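Local structure of ulvan Lyase-PL25 (Pseudoalteromonas sp. PLSV, 5UAM) at residues D260-S265 with K293-R298; T304-T309 with I319-G324; D231-S236 with M264-K269; R185-Y190 with P203-K208; K335-V340 with I373-T378. The protein cleaves ulvan, the sulfated cell-wall polysaccharide of green seaweeds, as a beta-propeller lyase of polysaccharide lyase family 25. All blocks are in the same frame, centred on the assembly; numbering follows the deposited sequence.

Contact 1 of 5, residues D260-S265 with K293-R298; sequences DVYFMS and KTMAMR. With EDO (1,2-ethanediol), chain L.
Thr294, just past the helix 287-293, meets strand 258-267 first: its carbonyl O accepts the backbone N of Phe263 at 2.9 Å, and its OG1 lies 3.5 Å from CD2 of Tyr262 while bonding to Tyr237 and Ala290. Met295 follows with a chain bent at chi2 (69°) and chi3, which carries SD over one face of the Tyr262 ring, 4.2 Å from the centroid, and CE to within 3.4 Å of Tyr262 OH. That hydroxyl is hydrogen-bonded to Asp291. The backbone N atoms of Ala296 and Met297 both bond to Val261 O, at 2.8 Å and 3.1 Å, so one carbonyl is gripped twice; Met297 O takes the Val261 N in return. Arg298 closes the contact with CA 3.3 Å from Asp260 OD1, an oxygen also bonded to the Thr299 backbone N, and a water donates to Asp260 OD2 and takes a weak bond from Arg298 NE. Two residues facing Val261 make a classic beta bulge, with a Met-aromatic contact beside it, in an antiparallel sheet of the propeller.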
# COMPACT_ATOMS: atom_id res chain seq x y z
N ASP A 260 16.20 3.46 6.31
CA ASP A 260 15.97 2.57 7.45
C ASP A 260 14.56 1.99 7.45
O ASP A 260 13.73 2.33 6.61
CB ASP A 260 16.28 3.28 8.78
CG ASP A 260 17.70 3.85 8.81
OD1 ASP A 260 18.60 3.33 8.11
OD2 ASP A 260 17.92 4.83 9.57
N VAL A 261 14.31 1.04 8.35
CA VAL A 261 12.97 0.51 8.52
C VAL A 261 12.76 0.21 10.00
O VAL A 261 13.68 -0.24 10.69
CB VAL A 261 12.66 -0.68 7.58
CG1 VAL A 261 13.40 -1.94 7.98
CG2 VAL A 261 11.15 -0.94 7.51
N TYR A 262 11.55 0.50 10.46
CA TYR A 262 11.15 0.44 11.85
C TYR A 262 9.88 -0.40 11.95
O TYR A 262 9.17 -0.61 10.96
CB TYR A 262 10.81 1.84 12.35
CG TYR A 262 11.89 2.90 12.23
CD1 TYR A 262 12.14 3.54 11.02
CD2 TYR A 262 12.60 3.31 13.34
CE1 TYR A 262 13.09 4.53 10.92
CE2 TYR A 262 13.55 4.31 13.25
CZ TYR A 262 13.77 4.93 12.04
OH TYR A 262 14.72 5.92 11.93
N PHE A 263 9.57 -0.83 13.18
CA PHE A 263 8.42 -1.69 13.44
C PHE A 263 7.79 -1.38 14.80
O PHE A 263 8.49 -1.23 15.79
CB PHE A 263 8.84 -3.16 13.47
CG PHE A 263 7.71 -4.10 13.76
CD1 PHE A 263 6.89 -4.55 12.74
CD2 PHE A 263 7.44 -4.49 15.06
CE1 PHE A 263 5.82 -5.37 13.03
CE2 PHE A 263 6.37 -5.30 15.32
CZ PHE A 263 5.57 -5.74 14.31
N MET A 264 6.46 -1.33 14.84
CA MET A 264 5.76 -1.28 16.12
C MET A 264 4.38 -1.90 15.97
O MET A 264 3.90 -2.14 14.86
CB MET A 264 5.70 0.15 16.68
CG MET A 264 4.95 1.13 15.82
SD MET A 264 5.40 2.79 16.38
CE MET A 264 4.40 3.81 15.30
N SER A 265 3.73 -2.13 17.11
CA SER A 265 2.45 -2.81 17.19
C SER A 265 1.47 -1.95 17.98
O SER A 265 1.85 -1.24 18.90
CB SER A 265 2.65 -4.17 17.88
OG SER A 265 1.50 -4.98 17.87
N LYS A 293 13.92 2.64 20.08
CA LYS A 293 13.01 1.57 20.49
C LYS A 293 12.40 0.75 19.37
O LYS A 293 12.05 -0.41 19.61
CB LYS A 293 11.85 2.15 21.32
CG LYS A 293 12.24 2.79 22.63
CD LYS A 293 12.83 1.79 23.60
CE LYS A 293 13.20 2.44 24.92
NZ LYS A 293 13.94 1.47 25.78
N THR A 294 12.25 1.29 18.17
CA THR A 294 11.52 0.58 17.12
C THR A 294 12.33 0.29 15.86
O THR A 294 11.81 -0.34 14.94
CB THR A 294 10.25 1.34 16.71
OG1 THR A 294 10.61 2.59 16.12
CG2 THR A 294 9.35 1.56 17.90
N MET A 295 13.57 0.75 15.77
CA MET A 295 14.38 0.43 14.59
C MET A 295 14.45 -1.07 14.39
O MET A 295 14.72 -1.84 15.32
CB MET A 295 15.80 0.97 14.79
CG MET A 295 16.75 0.68 13.64
SD MET A 295 16.32 1.58 12.16
CE MET A 295 16.80 3.26 12.62
N ALA A 296 14.22 -1.50 13.15
CA ALA A 296 14.35 -2.90 12.77
C ALA A 296 15.57 -3.18 11.92
O ALA A 296 16.26 -4.16 12.16
CB ALA A 296 13.11 -3.36 12.01
N MET A 297 15.89 -2.33 10.95
CA MET A 297 17.12 -2.51 10.19
C MET A 297 17.56 -1.17 9.62
O MET A 297 16.79 -0.51 8.90
CB MET A 297 16.89 -3.51 9.05
CG MET A 297 18.18 -3.93 8.36
SD MET A 297 19.33 -4.79 9.47
CE MET A 297 18.44 -6.29 9.91
N ARG A 298 18.79 -0.78 9.92
CA ARG A 298 19.38 0.39 9.30
C ARG A 298 19.82 0.03 7.89
O ARG A 298 20.21 -1.11 7.63
CB ARG A 298 20.56 0.89 10.13
CG ARG A 298 20.09 1.56 11.42
CD ARG A 298 21.21 2.18 12.30
NE ARG A 298 20.57 3.00 13.34
CZ ARG A 298 20.15 2.55 14.52
NH1 ARG A 298 20.32 1.27 14.86
NH2 ARG A 298 19.55 3.38 15.37
C1 EDO L . 16.16 -0.48 18.16
O1 EDO L . 16.48 -1.68 17.41
C2 EDO L . 17.42 0.20 18.67
O2 EDO L . 18.13 0.75 17.55
O HOH W 1 20.06 5.41 11.12

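Contact 2 of 5, residues T304-T309 with I319-G324; sequences TFNGST and IAINAG
Asn322 grips Phe305 at the tight end of this hairpin. Phe305 N donates to Asn322 O at 2.9 Å, and Phe305 O receives two N-H groups of the same residue, the backbone N at 3.0 Å and the amide ND2 at 3.1 Å, from opposite faces of its carbonyl plane. The Asn322 CG sits anti to the carbonyl carbon (chi1 -56°), and the amide lies alongside the Phe305 ring, ND2 facing the ring's edge. The far end of that amide is also held, for OD1 is hydrogen-bonded to Thr337. Nearby, Thr304 CG2 rests 4.0 Å from Ala323 CB, and Ile321 CD1 reaches the side chain of Asn306 at OD1.

Past Asn306 the pairing slackens. Ser308 N makes only a weak bond to Ala320 O, whereas Ala320 N returns a sound one to Ser308 O at 2.9 Å. A water fills in here, lying 2.7 Å from Asn306 OD1 and 2.9 Å from Ala320 O. Gly307 CA comes within 3.2 Å of Ala320 O, where a side chain would collide with that oxygen. Asn306 lies close to Tyr222, a probable substrate-binding residue, and Phe305 close to Tyr164, the probable proton acceptor. Gly307 and Ser308 facing Ala320 form a classic beta bulge in an antiparallel hairpin of a propeller blade, beside the probable active site.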
# COMPACT_ATOMS: atom_id res chain seq x y z
N THR A 304 15.52 4.24 0.78
CA THR A 304 14.47 3.25 0.93
C THR A 304 13.15 3.66 0.28
O THR A 304 12.90 4.83 -0.03
CB THR A 304 14.21 2.95 2.42
OG1 THR A 304 14.04 4.19 3.11
CG2 THR A 304 15.40 2.19 3.00
N PHE A 305 12.33 2.65 0.07
CA PHE A 305 10.94 2.82 -0.32
C PHE A 305 10.21 1.70 0.40
O PHE A 305 10.58 0.53 0.25
CB PHE A 305 10.77 2.70 -1.84
CG PHE A 305 9.36 2.93 -2.34
CD1 PHE A 305 8.89 4.22 -2.51
CD2 PHE A 305 8.54 1.86 -2.65
CE1 PHE A 305 7.59 4.43 -2.97
CE2 PHE A 305 7.26 2.08 -3.11
CZ PHE A 305 6.80 3.35 -3.26
N ASN A 306 9.26 2.06 1.23
CA ASN A 306 8.70 1.10 2.16
C ASN A 306 7.95 -0.02 1.44
O ASN A 306 7.47 0.12 0.30
CB ASN A 306 7.79 1.81 3.15
CG ASN A 306 7.57 1.03 4.40
OD1 ASN A 306 8.43 0.29 4.84
ND2 ASN A 306 6.40 1.20 4.99
N GLY A 307 7.85 -1.15 2.13
CA GLY A 307 7.15 -2.32 1.66
C GLY A 307 6.01 -2.66 2.58
O GLY A 307 5.08 -1.87 2.67
N SER A 308 6.05 -3.80 3.25
CA SER A 308 4.93 -4.29 4.04
C SER A 308 5.48 -5.16 5.16
O SER A 308 6.68 -5.44 5.22
CB SER A 308 3.98 -5.11 3.18
OG SER A 308 4.73 -6.18 2.59
N THR A 309 4.60 -5.58 6.06
CA THR A 309 5.00 -6.40 7.19
C THR A 309 3.92 -7.42 7.51
O THR A 309 2.73 -7.14 7.38
CB THR A 309 5.35 -5.51 8.42
OG1 THR A 309 5.75 -6.33 9.53
CG2 THR A 309 4.18 -4.66 8.85
N ILE A 319 9.52 -8.18 7.59
CA ILE A 319 9.39 -6.89 6.93
C ILE A 319 9.99 -6.97 5.53
O ILE A 319 11.11 -7.48 5.36
CB ILE A 319 10.11 -5.80 7.73
CG1 ILE A 319 9.47 -5.63 9.12
CG2 ILE A 319 10.11 -4.47 6.99
CD1 ILE A 319 10.22 -4.68 10.03
N ALA A 320 9.26 -6.45 4.54
CA ALA A 320 9.81 -6.19 3.22
C ALA A 320 10.15 -4.71 3.15
O ALA A 320 9.30 -3.86 3.44
CB ALA A 320 8.78 -6.52 2.14
N ILE A 321 11.39 -4.41 2.79
CA ILE A 321 11.86 -3.04 2.66
C ILE A 321 12.60 -2.93 1.34
O ILE A 321 13.49 -3.74 1.06
CB ILE A 321 12.75 -2.62 3.85
CG1 ILE A 321 13.24 -1.18 3.73
CG2 ILE A 321 13.91 -3.59 4.04
CD1 ILE A 321 12.11 -0.15 3.72
N ASN A 322 12.25 -1.93 0.52
CA ASN A 322 13.02 -1.73 -0.69
C ASN A 322 14.11 -0.72 -0.43
O ASN A 322 13.90 0.27 0.27
CB ASN A 322 12.12 -1.25 -1.83
CG ASN A 322 10.98 -2.19 -2.09
OD1 ASN A 322 11.17 -3.26 -2.68
ND2 ASN A 322 9.80 -1.84 -1.62
N ALA A 323 15.29 -0.95 -1.01
CA ALA A 323 16.38 -0.01 -0.83
C ALA A 323 17.30 -0.08 -2.03
O ALA A 323 17.37 -1.11 -2.72
CB ALA A 323 17.16 -0.31 0.45
N GLY A 324 18.01 1.01 -2.27
CA GLY A 324 18.92 1.06 -3.41
C GLY A 324 19.93 2.17 -3.25
O GLY A 324 19.77 3.09 -2.45
O HOH W 2 8.03 -2.30 5.47

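Contact 3 of 5, residues D231-S236 with M264-K269; sequences DNIIVS and MSFNTK
Ile233 and Asp231 bury much of their surface against segment 264-269, and Met264 buries much of its own against segment 231-236, in a regular antiparallel pairing within the propeller. Ile233 N and O bond to Phe266 O and N, at 2.8 Å and 2.7 Å. Its side chain runs beside that of Phe266, CD1 4.1 Å from CD2 of the ring, and meets Thr268 CG2 at 3.7 Å. Thr268 CG2 also lies over one face of the Phe266 ring, towards its rim. Further along, Met264 exchanges backbone bonds with Val235, and its side chain packs on Trp273. At the other end Asp231 O is gripped twice, by Thr268 N at 2.9 Å and by the hydroxyl OG1, which chi1 of 67° sets between the backbone N and the carbonyl carbon. An alanine in place of Thr268 would probably cost Asp231 O its hydroxyl bond, leaving that of Thr268 N, and open a gap beside Ile233 CD1. Around Thr268 an Asx turn forms, Asn267 OD1 accepting Lys269 N at 2.8 Å.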
# COMPACT_ATOMS: atom_id res chain seq x y z
N ASP A 231 -6.02 -8.85 18.60
CA ASP A 231 -6.53 -7.51 18.40
C ASP A 231 -5.43 -6.51 18.08
O ASP A 231 -5.61 -5.31 18.26
CB ASP A 231 -7.34 -7.06 19.61
CG ASP A 231 -8.60 -7.89 19.78
OD1 ASP A 231 -9.28 -8.19 18.76
OD2 ASP A 231 -8.89 -8.25 20.93
N ASN A 232 -4.31 -6.98 17.53
CA ASN A 232 -3.19 -6.11 17.21
C ASN A 232 -3.15 -5.74 15.74
O ASN A 232 -3.53 -6.52 14.86
CB ASN A 232 -1.87 -6.77 17.57
CG ASN A 232 -1.77 -7.05 19.04
OD1 ASN A 232 -2.09 -6.19 19.85
ND2 ASN A 232 -1.37 -8.27 19.40
N ILE A 233 -2.69 -4.52 15.49
CA ILE A 233 -2.31 -4.01 14.18
C ILE A 233 -0.80 -3.79 14.22
O ILE A 233 -0.26 -3.35 15.24
CB ILE A 233 -3.07 -2.70 13.89
CG1 ILE A 233 -4.54 -3.03 13.59
CG2 ILE A 233 -2.40 -1.88 12.77
CD1 ILE A 233 -5.44 -1.80 13.51
N ILE A 234 -0.11 -4.13 13.14
CA ILE A 234 1.33 -3.99 13.07
C ILE A 234 1.67 -2.95 12.01
O ILE A 234 0.93 -2.78 11.03
CB ILE A 234 2.04 -5.34 12.80
CG1 ILE A 234 1.59 -5.97 11.49
CG2 ILE A 234 1.83 -6.28 14.00
CD1 ILE A 234 2.43 -7.19 11.10
N VAL A 235 2.75 -2.21 12.24
CA VAL A 235 3.11 -1.08 11.38
C VAL A 235 4.61 -1.10 11.13
O VAL A 235 5.40 -1.06 12.08
CB VAL A 235 2.70 0.26 12.01
CG1 VAL A 235 2.97 1.41 11.03
CG2 VAL A 235 1.22 0.22 12.43
N SER A 236 5.01 -1.13 9.84
CA SER A 236 6.40 -0.93 9.46
C SER A 236 6.51 0.42 8.78
O SER A 236 5.57 0.89 8.14
CB SER A 236 6.92 -2.05 8.56
OG SER A 236 6.13 -2.15 7.40
N MET A 264 6.46 -1.33 14.84
CA MET A 264 5.76 -1.28 16.12
C MET A 264 4.38 -1.90 15.97
O MET A 264 3.90 -2.14 14.86
CB MET A 264 5.70 0.15 16.68
CG MET A 264 4.95 1.13 15.82
SD MET A 264 5.40 2.79 16.38
CE MET A 264 4.40 3.81 15.30
N SER A 265 3.73 -2.13 17.11
CA SER A 265 2.45 -2.81 17.19
C SER A 265 1.47 -1.95 17.98
O SER A 265 1.85 -1.24 18.90
CB SER A 265 2.65 -4.17 17.88
OG SER A 265 1.50 -4.98 17.87
N PHE A 266 0.19 -2.05 17.62
CA PHE A 266 -0.92 -1.29 18.19
C PHE A 266 -1.93 -2.30 18.70
O PHE A 266 -2.52 -3.05 17.92
CB PHE A 266 -1.49 -0.43 17.07
CG PHE A 266 -2.79 0.29 17.37
CD1 PHE A 266 -3.20 0.64 18.65
CD2 PHE A 266 -3.61 0.62 16.31
CE1 PHE A 266 -4.42 1.32 18.85
CE2 PHE A 266 -4.81 1.30 16.50
CZ PHE A 266 -5.21 1.64 17.75
N ASN A 267 -2.13 -2.33 20.01
CA ASN A 267 -3.16 -3.17 20.60
C ASN A 267 -4.47 -2.39 20.57
O ASN A 267 -4.63 -1.40 21.28
CB ASN A 267 -2.77 -3.55 22.03
CG ASN A 267 -3.79 -4.45 22.69
OD1 ASN A 267 -5.00 -4.29 22.53
ND2 ASN A 267 -3.30 -5.40 23.48
N THR A 268 -5.40 -2.81 19.70
CA THR A 268 -6.62 -2.02 19.53
C THR A 268 -7.59 -2.16 20.70
O THR A 268 -8.51 -1.34 20.80
CB THR A 268 -7.35 -2.40 18.24
OG1 THR A 268 -7.85 -3.75 18.34
CG2 THR A 268 -6.47 -2.23 17.04
N LYS A 269 -7.41 -3.15 21.58
CA LYS A 269 -8.29 -3.28 22.73
C LYS A 269 -7.88 -2.31 23.83
O LYS A 269 -8.74 -1.63 24.41
CB LYS A 269 -8.25 -4.72 23.23
CG LYS A 269 -9.12 -4.99 24.46
CD LYS A 269 -9.00 -6.44 24.93
CE LYS A 269 -7.65 -6.74 25.59
NZ LYS A 269 -7.59 -6.37 27.05
O HOH W 3 0.38 -4.87 20.29

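Contact 4 of 5, residues R185-Y190 with P203-K208; sequences RSDWVY and PVSFLK. With EDO (1,2-ethanediol), chain J.
Tyr190 offers one ring face to Val204, whose CB lies 3.8 Å from the centroid in a CH-pi contact, while Phe206 CD1 approaches the edge of the same ring. The Phe206 ring in turn takes Trp188 CB over one face, 4.0 Å from its centroid, and has Val189 O in plane at its edge. These groups sit on an antiparallel hairpin interrupted by a classic beta bulge: Phe206 and Leu207 both face Trp188, whose O accepts Phe206 N at 2.8 Å and Leu207 N only weakly. Chi1 of 66° sets the Tyr190 CG between its backbone N and carbonyl carbon, and the side chain runs beside Val204 in the same direction. A serine in place of Tyr190 would probably leave Val204 without the ring it packs on and open a gap next to Phe206. The indole of Trp188 turns off from segment 203-208, its NE1 bonded to Trp221 O, and it lies near Arg180 and Tyr164, the probable substrate-binding and proton-accepting residues. On the other face of the hairpin Val189 CB packs on Pro203 CB at 3.9 Å. Asp187 ties the end together: a 1,2-ethanediol and a water each bridge it to Lys208 NZ, its OD1 also bonds to His209, and Ser205 OG donates to the anti lone pair of Asp187 OD2 at 2.8 Å.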
# COMPACT_ATOMS: atom_id res chain seq x y z
N ARG A 185 5.06 17.05 5.34
CA ARG A 185 5.39 17.59 6.64
C ARG A 185 4.15 17.47 7.51
O ARG A 185 3.53 18.45 7.93
CB ARG A 185 5.95 19.00 6.51
CG ARG A 185 7.28 18.96 5.76
CD ARG A 185 7.96 20.31 5.65
NE ARG A 185 9.34 20.14 5.23
CZ ARG A 185 10.25 21.10 5.23
NH1 ARG A 185 9.93 22.34 5.62
NH2 ARG A 185 11.49 20.83 4.84
N SER A 186 3.80 16.21 7.78
CA SER A 186 2.54 15.87 8.41
C SER A 186 2.72 14.66 9.30
O SER A 186 3.54 13.77 9.03
CB SER A 186 1.48 15.50 7.36
OG SER A 186 1.30 16.53 6.41
N ASP A 187 1.91 14.60 10.35
CA ASP A 187 1.85 13.39 11.15
C ASP A 187 1.16 12.28 10.38
O ASP A 187 0.34 12.52 9.49
CB ASP A 187 1.04 13.62 12.42
CG ASP A 187 1.71 14.54 13.45
OD1 ASP A 187 2.79 15.14 13.22
OD2 ASP A 187 1.09 14.68 14.53
N TRP A 188 1.48 11.04 10.74
CA TRP A 188 0.66 9.89 10.36
C TRP A 188 -0.32 9.61 11.48
O TRP A 188 0.02 9.74 12.66
CB TRP A 188 1.51 8.65 10.08
CG TRP A 188 2.17 8.72 8.74
CD1 TRP A 188 3.16 9.58 8.38
CD2 TRP A 188 1.86 7.96 7.58
NE1 TRP A 188 3.50 9.39 7.07
CE2 TRP A 188 2.73 8.39 6.56
CE3 TRP A 188 0.94 6.94 7.31
CZ2 TRP A 188 2.71 7.83 5.28
CZ3 TRP A 188 0.93 6.38 5.99
CH2 TRP A 188 1.81 6.83 5.03
N VAL A 189 -1.54 9.25 11.09
CA VAL A 189 -2.65 9.16 12.01
C VAL A 189 -3.49 7.93 11.68
O VAL A 189 -3.38 7.34 10.60
CB VAL A 189 -3.57 10.40 11.93
CG1 VAL A 189 -2.78 11.69 12.15
CG2 VAL A 189 -4.27 10.43 10.58
N TYR A 190 -4.41 7.62 12.58
CA TYR A 190 -5.57 6.83 12.22
C TYR A 190 -6.85 7.54 12.63
O TYR A 190 -6.85 8.38 13.53
CB TYR A 190 -5.53 5.42 12.83
CG TYR A 190 -5.63 5.37 14.34
CD1 TYR A 190 -6.86 5.42 14.99
CD2 TYR A 190 -4.50 5.25 15.14
CE1 TYR A 190 -6.96 5.36 16.37
CE2 TYR A 190 -4.59 5.19 16.52
CZ TYR A 190 -5.82 5.24 17.14
OH TYR A 190 -5.89 5.17 18.52
N PRO A 203 -8.69 12.27 14.26
CA PRO A 203 -7.42 11.58 14.06
C PRO A 203 -6.58 11.49 15.32
O PRO A 203 -6.52 12.42 16.13
CB PRO A 203 -6.73 12.42 12.99
CG PRO A 203 -7.85 13.07 12.23
CD PRO A 203 -8.89 13.34 13.26
N VAL A 204 -5.90 10.35 15.44
CA VAL A 204 -4.93 10.08 16.49
C VAL A 204 -3.56 9.96 15.82
O VAL A 204 -3.36 9.10 14.95
CB VAL A 204 -5.27 8.77 17.22
CG1 VAL A 204 -4.21 8.43 18.25
CG2 VAL A 204 -6.63 8.85 17.87
N SER A 205 -2.63 10.84 16.22
CA SER A 205 -1.28 10.84 15.64
C SER A 205 -0.44 9.72 16.24
O SER A 205 -0.31 9.63 17.46
CB SER A 205 -0.56 12.16 15.89
OG SER A 205 -1.15 13.22 15.19
N PHE A 206 0.18 8.91 15.38
CA PHE A 206 1.10 7.87 15.85
C PHE A 206 2.54 8.05 15.40
O PHE A 206 3.45 7.48 16.04
CB PHE A 206 0.59 6.44 15.55
CG PHE A 206 0.57 6.09 14.08
CD1 PHE A 206 -0.55 6.34 13.30
CD2 PHE A 206 1.67 5.50 13.50
CE1 PHE A 206 -0.56 6.01 11.96
CE2 PHE A 206 1.67 5.16 12.17
CZ PHE A 206 0.55 5.42 11.39
N LEU A 207 2.81 8.88 14.40
CA LEU A 207 4.17 9.27 14.04
C LEU A 207 4.21 10.78 13.91
O LEU A 207 3.35 11.37 13.24
CB LEU A 207 4.65 8.65 12.73
CG LEU A 207 5.02 7.16 12.85
CD1 LEU A 207 5.10 6.52 11.46
CD2 LEU A 207 6.34 7.00 13.58
N LYS A 208 5.19 11.39 14.56
CA LYS A 208 5.31 12.84 14.66
C LYS A 208 6.20 13.43 13.57
O LYS A 208 7.35 13.02 13.41
CB LYS A 208 5.96 13.16 16.00
CG LYS A 208 6.23 14.64 16.26
CD LYS A 208 4.92 15.38 16.48
CE LYS A 208 5.20 16.73 17.08
NZ LYS A 208 3.93 17.48 17.34
C1 EDO J . 1.55 18.26 14.69
O1 EDO J . 2.83 17.63 14.75
C2 EDO J . 1.68 19.72 15.11
O2 EDO J . 2.61 20.38 14.23
O HOH W 4 1.50 15.56 17.12

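Contact 5 of 5, residues K335-V340 with I373-T378; sequences KQTRHV and IRYLTT. With EDO (1,2-ethanediol), chain H.
His339 and Tyr375 meet through one straight hydrogen bond, ND1 to OH at 2.8 Å with an angle of 177°; either atom could be the donor. With CG anti to the backbone N (chi1 -165°), the His339 ring is carried toward segment 373-378. The hydroxyl oxygen lies in the plane of the imidazole at its edge, and the two rings stand almost perpendicular, at 89°, rim to rim. Ile373 comes tip to tip against the same imidazole: its CG2 lies over one face, 4.1 Å from the ring centroid, and its CD1 is 3.6 Å from His339 NE2. Thr337 reaches the tyrosine in like fashion, CG2 to CE2 of Tyr375 at 3.8 Å.

In the second shell, His318 ND1 is hydrogen-bonded to the NE2 end of the His339 ring, so both ring nitrogens have partners. Phe365 makes an edge-to-face contact with the imidazole. Thr337 OG1 bonds to Asn322, and a water links it to Thr377 OG1, 2.8 Å from each. No backbone pairing joins the two segments, whose strand axes stay 9.4 Å apart. The contact instead spans two adjoining four-stranded antiparallel sheets, strand 336-342 lying next to 317-324 in one and strand 373-381 between 362-367 and 384-392 in the other.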
# COMPACT_ATOMS: atom_id res chain seq x y z
N LYS A 335 15.62 0.69 -6.66
CA LYS A 335 15.59 0.04 -5.36
C LYS A 335 15.02 -1.36 -5.48
O LYS A 335 14.06 -1.60 -6.22
CB LYS A 335 14.75 0.87 -4.38
CG LYS A 335 15.25 2.30 -4.24
CD LYS A 335 14.27 3.16 -3.46
CE LYS A 335 14.67 4.61 -3.47
NZ LYS A 335 14.52 5.20 -4.81
N GLN A 336 15.60 -2.28 -4.71
CA GLN A 336 15.26 -3.69 -4.72
C GLN A 336 14.71 -4.12 -3.36
O GLN A 336 15.19 -3.67 -2.31
CB GLN A 336 16.51 -4.53 -4.98
CG GLN A 336 17.29 -4.13 -6.22
CD GLN A 336 18.13 -2.88 -6.04
OE1 GLN A 336 18.83 -2.74 -5.04
NE2 GLN A 336 18.10 -2.00 -7.02
N THR A 337 13.71 -5.00 -3.38
CA THR A 337 13.13 -5.52 -2.14
C THR A 337 14.14 -6.38 -1.40
O THR A 337 14.82 -7.22 -2.00
CB THR A 337 11.91 -6.39 -2.45
OG1 THR A 337 11.21 -5.87 -3.58
CG2 THR A 337 10.97 -6.45 -1.26
N ARG A 338 14.20 -6.18 -0.08
CA ARG A 338 15.01 -6.97 0.84
C ARG A 338 14.13 -7.45 1.99
O ARG A 338 13.11 -6.83 2.32
CB ARG A 338 16.16 -6.14 1.41
CG ARG A 338 17.07 -5.57 0.34
CD ARG A 338 17.06 -4.06 0.28
NE ARG A 338 17.79 -3.59 -0.89
CZ ARG A 338 19.10 -3.45 -0.96
NH1 ARG A 338 19.88 -3.75 0.08
NH2 ARG A 338 19.67 -3.03 -2.08
N HIS A 339 14.54 -8.56 2.62
CA HIS A 339 13.73 -9.19 3.66
C HIS A 339 14.43 -9.06 5.01
O HIS A 339 15.63 -9.36 5.11
CB HIS A 339 13.48 -10.67 3.35
CG HIS A 339 12.39 -11.23 4.20
ND1 HIS A 339 11.07 -10.94 3.95
CD2 HIS A 339 12.42 -11.97 5.33
CE1 HIS A 339 10.32 -11.52 4.87
NE2 HIS A 339 11.11 -12.15 5.72
N VAL A 340 13.66 -8.65 6.03
CA VAL A 340 14.15 -8.47 7.39
C VAL A 340 13.19 -9.22 8.32
O VAL A 340 11.99 -9.28 8.05
CB VAL A 340 14.14 -6.96 7.73
CG1 VAL A 340 14.33 -6.70 9.23
CG2 VAL A 340 15.19 -6.24 6.89
N ILE A 373 9.38 -18.30 3.68
CA ILE A 373 8.85 -17.04 3.18
C ILE A 373 8.72 -17.13 1.66
O ILE A 373 9.63 -17.60 0.99
CB ILE A 373 9.81 -15.90 3.55
CG1 ILE A 373 10.03 -15.85 5.06
CG2 ILE A 373 9.31 -14.58 3.01
CD1 ILE A 373 11.47 -15.68 5.44
N ARG A 374 7.58 -16.68 1.13
CA ARG A 374 7.34 -16.65 -0.31
C ARG A 374 6.96 -15.24 -0.70
O ARG A 374 6.02 -14.67 -0.14
CB ARG A 374 6.14 -17.52 -0.71
CG ARG A 374 6.28 -19.01 -0.63
CD ARG A 374 4.91 -19.62 -0.90
NE ARG A 374 4.62 -19.76 -2.32
CZ ARG A 374 3.40 -19.75 -2.86
NH1 ARG A 374 2.32 -19.55 -2.12
NH2 ARG A 374 3.27 -19.91 -4.16
N TYR A 375 7.67 -14.67 -1.67
CA TYR A 375 7.29 -13.39 -2.26
C TYR A 375 6.64 -13.63 -3.61
O TYR A 375 7.08 -14.50 -4.37
CB TYR A 375 8.52 -12.52 -2.53
CG TYR A 375 8.98 -11.69 -1.36
CD1 TYR A 375 9.76 -12.24 -0.36
CD2 TYR A 375 8.63 -10.35 -1.26
CE1 TYR A 375 10.17 -11.48 0.72
CE2 TYR A 375 9.04 -9.58 -0.19
CZ TYR A 375 9.80 -10.14 0.80
OH TYR A 375 10.21 -9.36 1.86
N LEU A 376 5.63 -12.84 -3.91
CA LEU A 376 5.17 -12.67 -5.28
C LEU A 376 5.68 -11.28 -5.67
O LEU A 376 5.24 -10.26 -5.12
CB LEU A 376 3.65 -12.81 -5.37
CG LEU A 376 3.07 -12.78 -6.78
CD1 LEU A 376 3.77 -13.76 -7.70
CD2 LEU A 376 1.57 -13.12 -6.74
N THR A 377 6.69 -11.26 -6.54
CA THR A 377 7.46 -10.05 -6.79
C THR A 377 7.51 -9.74 -8.27
O THR A 377 7.56 -10.65 -9.12
CB THR A 377 8.86 -10.16 -6.16
OG1 THR A 377 9.71 -9.11 -6.63
CG2 THR A 377 9.48 -11.45 -6.51
N THR A 378 7.46 -8.46 -8.59
CA THR A 378 7.65 -8.03 -9.97
C THR A 378 9.01 -7.39 -10.16
O THR A 378 9.51 -6.66 -9.30
CB THR A 378 6.52 -7.13 -10.48
OG1 THR A 378 6.72 -6.86 -11.87
CG2 THR A 378 6.47 -5.82 -9.77
C1 EDO H . 11.04 6.56 -4.46
O1 EDO H . 11.44 5.23 -4.87
C2 EDO H . 11.81 7.04 -3.22
O2 EDO H . 13.16 7.41 -3.56
O HOH W 5 11.77 -8.23 -5.02

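How the contacts relate
Along the chain contact 4 comes first; contact 3 then opens, with contact 1 starting on the strand where it ends, before contacts 2 and 5. Contacts 1 and 3 share strand 258-267 and residues Met264 and Ser265, their centres about 14 Å apart, and contact 4 belongs to the same large sheet, joined to both through Met264 against Phe206. Contact 2 lies in the next sheet, packed against contact 1 at a centre distance of about 11 Å. Strands 317-324 and 336-342 are neighbours, which puts contacts 2 and 5 only about 8 Å apart, and contact 5 carries the packing on to the following sheet. Contacts 4 and 5, about 27 Å apart, do not touch. Together they follow successive sheets of the propeller, with contacts 2 and 4 lying nearest the probable proton acceptor, Tyr164.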